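Local coordinates for aldehyde reductase YahK (Escherichia coli, PDB 1UUF), which catalyses the NADPH-dependent reduction of a wide range of aldehydes to the corresponding alcohols, using zinc as cofactor, at residues V50-Y56 / I84-A90. Residues are numbered along the deposited sequence.
Sequences VKIEIAY and IVGRVVA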
loop_
_atom_site.group_PDB
_atom_site.type_symbol
_atom_site.label_atom_id
_atom_site.label_comp_id
_atom_site.label_asym_id
_atom_site.label_seq_id
_atom_site.Cartn_x
_atom_site.Cartn_y
_atom_site.Cartn_z
ATOM N N VAL A 50 -21.017 -1.004 -32.007
ATOM C CA VAL A 50 -21.769 -2.244 -31.876
ATOM C C VAL A 50 -23.103 -1.871 -31.237
ATOM O O VAL A 50 -23.132 -1.259 -30.163
ATOM C CB VAL A 50 -21.048 -3.253 -30.944
ATOM C CG1 VAL A 50 -21.863 -4.540 -30.834
ATOM C CG2 VAL A 50 -19.652 -3.544 -31.466
ATOM N N LYS A 51 -24.201 -2.211 -31.908
ATOM C CA LYS A 51 -25.537 -1.928 -31.391
ATOM C C LYS A 51 -25.984 -3.183 -30.658
ATOM O O LYS A 51 -26.059 -4.256 -31.249
ATOM C CB LYS A 51 -26.500 -1.617 -32.535
ATOM C CG LYS A 51 -27.926 -1.351 -32.088
ATOM C CD LYS A 51 -28.812 -1.040 -33.285
ATOM C CE LYS A 51 -30.240 -0.770 -32.859
ATOM N NZ LYS A 51 -31.086 -0.404 -34.027
ATOM N N ILE A 52 -26.300 -3.031 -29.377
ATOM C CA ILE A 52 -26.674 -4.154 -28.526
ATOM C C ILE A 52 -28.088 -4.113 -27.966
ATOM O O ILE A 52 -28.518 -3.096 -27.421
ATOM C CB ILE A 52 -25.701 -4.232 -27.328
ATOM C CG1 ILE A 52 -24.264 -4.345 -27.841
ATOM C CG2 ILE A 52 -26.053 -5.409 -26.428
ATOM C CD1 ILE A 52 -23.219 -4.159 -26.760
ATOM N N GLU A 53 -28.801 -5.229 -28.098
ATOM C CA GLU A 53 -30.146 -5.361 -27.551
ATOM C C GLU A 53 -29.880 -5.932 -26.161
ATOM O O GLU A 53 -29.470 -7.087 -26.026
ATOM C CB GLU A 53 -30.966 -6.352 -28.376
ATOM C CG GLU A 53 -32.424 -6.462 -27.964
ATOM C CD GLU A 53 -33.205 -5.187 -28.234
ATOM O OE1 GLU A 53 -33.051 -4.618 -29.334
ATOM O OE2 GLU A 53 -33.979 -4.760 -27.352
ATOM N N ILE A 54 -30.090 -5.120 -25.133
ATOM C CA ILE A 54 -29.826 -5.551 -23.766
ATOM C C ILE A 54 -30.814 -6.579 -23.236
ATOM O O ILE A 54 -32.028 -6.369 -23.255
ATOM C CB ILE A 54 -29.784 -4.337 -22.816
ATOM C CG1 ILE A 54 -28.716 -3.350 -23.292
ATOM C CG2 ILE A 54 -29.469 -4.791 -21.396
ATOM C CD1 ILE A 54 -28.585 -2.113 -22.420
ATOM N N ALA A 55 -30.283 -7.701 -22.761
ATOM C CA ALA A 55 -31.121 -8.761 -22.222
ATOM C C ALA A 55 -31.240 -8.614 -20.713
ATOM O O ALA A 55 -32.338 -8.691 -20.159
ATOM C CB ALA A 55 -30.536 -10.125 -22.573
ATOM N N TYR A 56 -30.108 -8.394 -20.050
ATOM C CA TYR A 56 -30.096 -8.245 -18.600
ATOM C C TYR A 56 -29.088 -7.206 -18.136
ATOM O O TYR A 56 -28.102 -6.928 -18.819
ATOM C CB TYR A 56 -29.759 -9.577 -17.921
ATOM C CG TYR A 56 -30.644 -10.721 -18.346
ATOM C CD1 TYR A 56 -30.261 -11.578 -19.381
ATOM C CD2 TYR A 56 -31.890 -10.916 -17.754
ATOM C CE1 TYR A 56 -31.102 -12.600 -19.814
ATOM C CE2 TYR A 56 -32.739 -11.933 -18.180
ATOM C CZ TYR A 56 -32.338 -12.768 -19.211
ATOM O OH TYR A 56 -33.185 -13.759 -19.654
ATOM N N ILE A 84 -24.006 -4.957 -17.989
ATOM C CA ILE A 84 -24.818 -5.256 -19.166
ATOM C C ILE A 84 -24.446 -6.458 -20.030
ATOM O O ILE A 84 -23.285 -6.640 -20.387
ATOM C CB ILE A 84 -24.820 -4.016 -20.099
ATOM C CG1 ILE A 84 -25.331 -2.793 -19.333
ATOM C CG2 ILE A 84 -25.678 -4.267 -21.336
ATOM C CD1 ILE A 84 -24.987 -1.467 -20.004
ATOM N N VAL A 85 -25.450 -7.259 -20.380
ATOM C CA VAL A 85 -25.251 -8.393 -21.278
ATOM C C VAL A 85 -26.409 -8.395 -22.264
ATOM O O VAL A 85 -27.534 -8.038 -21.916
ATOM C CB VAL A 85 -25.198 -9.752 -20.540
ATOM C CG1 VAL A 85 -23.999 -9.783 -19.614
ATOM C CG2 VAL A 85 -26.492 -9.999 -19.780
ATOM N N GLY A 86 -26.130 -8.773 -23.503
ATOM C CA GLY A 86 -27.180 -8.793 -24.505
ATOM C C GLY A 86 -26.713 -9.419 -25.799
ATOM O O GLY A 86 -25.725 -10.150 -25.819
ATOM N N ARG A 87 -27.414 -9.115 -26.885
ATOM C CA ARG A 87 -27.076 -9.662 -28.191
ATOM C C ARG A 87 -26.833 -8.553 -29.208
ATOM O O ARG A 87 -27.534 -7.543 -29.216
ATOM C CB ARG A 87 -28.205 -10.574 -28.677
ATOM C CG ARG A 87 -28.469 -11.766 -27.762
ATOM C CD ARG A 87 -29.637 -12.611 -28.258
ATOM N NE ARG A 87 -29.837 -13.809 -27.444
ATOM C CZ ARG A 87 -30.218 -13.801 -26.170
ATOM N NH1 ARG A 87 -30.370 -14.945 -25.516
ATOM N NH2 ARG A 87 -30.454 -12.651 -25.548
ATOM N N VAL A 88 -25.836 -8.746 -30.063
ATOM C CA VAL A 88 -25.516 -7.754 -31.083
ATOM C C VAL A 88 -26.629 -7.714 -32.124
ATOM O O VAL A 88 -27.021 -8.748 -32.667
ATOM C CB VAL A 88 -24.181 -8.081 -31.781
ATOM C CG1 VAL A 88 -23.900 -7.062 -32.884
ATOM C CG2 VAL A 88 -23.050 -8.073 -30.757
ATOM N N VAL A 89 -27.141 -6.513 -32.380
ATOM C CA VAL A 89 -28.208 -6.313 -33.355
ATOM C C VAL A 89 -27.609 -5.881 -34.689
ATOM O O VAL A 89 -28.060 -6.305 -35.753
ATOM C CB VAL A 89 -29.204 -5.222 -32.884
ATOM C CG1 VAL A 89 -30.237 -4.962 -33.966
ATOM C CG2 VAL A 89 -29.890 -5.659 -31.605
ATOM N N ALA A 90 -26.588 -5.035 -34.622
ATOM C CA ALA A 90 -25.917 -4.545 -35.817
ATOM C C ALA A 90 -24.518 -4.064 -35.460
ATOM O O ALA A 90 -24.217 -3.823 -34.290
ATOM C CB ALA A 90 -26.718 -3.410 -36.433
HETATM O O HOH W 1 -31.007 -9.540 -26.158
#
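Ile-84, two residues past the catalytic-zinc ligand His-82, packs its CG2 3.7 Å from Ile-54 CG1; Ile-153 of strand 152-156 joins this cluster. Ala-55 and Tyr-56 form a classic beta bulge opposite Val-85, whose O accepts hydrogen bonds from Ala-55 N (2.9 Å) and Tyr-56 N (3.2 Å), while Val-85 N donates to Tyr-56 O (3.1 Å). Val-85 CG2 lies at the Tyr-56 ring edge, and Leu-170 of helix 170-173 touches both side chains. Gly-86 sits where a CB would clash with Glu-53 O, which its CA approaches to 3.2 Å in a CA-H...O contact. The two strands belong to the GroES-like domain of zinc-containing alcohol dehydrogenases, flanked by strands 152-156 and 103-106. Arg-87 exchanges two backbone hydrogen bonds with Glu-53 (Glu-53 N to Arg-87 O 2.9 Å, Arg-87 N to Glu-53 O 3.0 Å), and a water links Arg-87 NH2 to Glu-53 O. Val-88 turns to the buried face beside Ile-52, its CG2 3.7 Å from Val-50 CG1. In a second classic bulge, Val-89 and Ala-90 face Lys-51: Val-89 N donates to Lys-51 O (2.7 Å), and Val-89 CG2 packs 3.5 Å from Glu-53 CB. Ala-90 O accepts a hydrogen bond from Lys-51 N (2.9 Å).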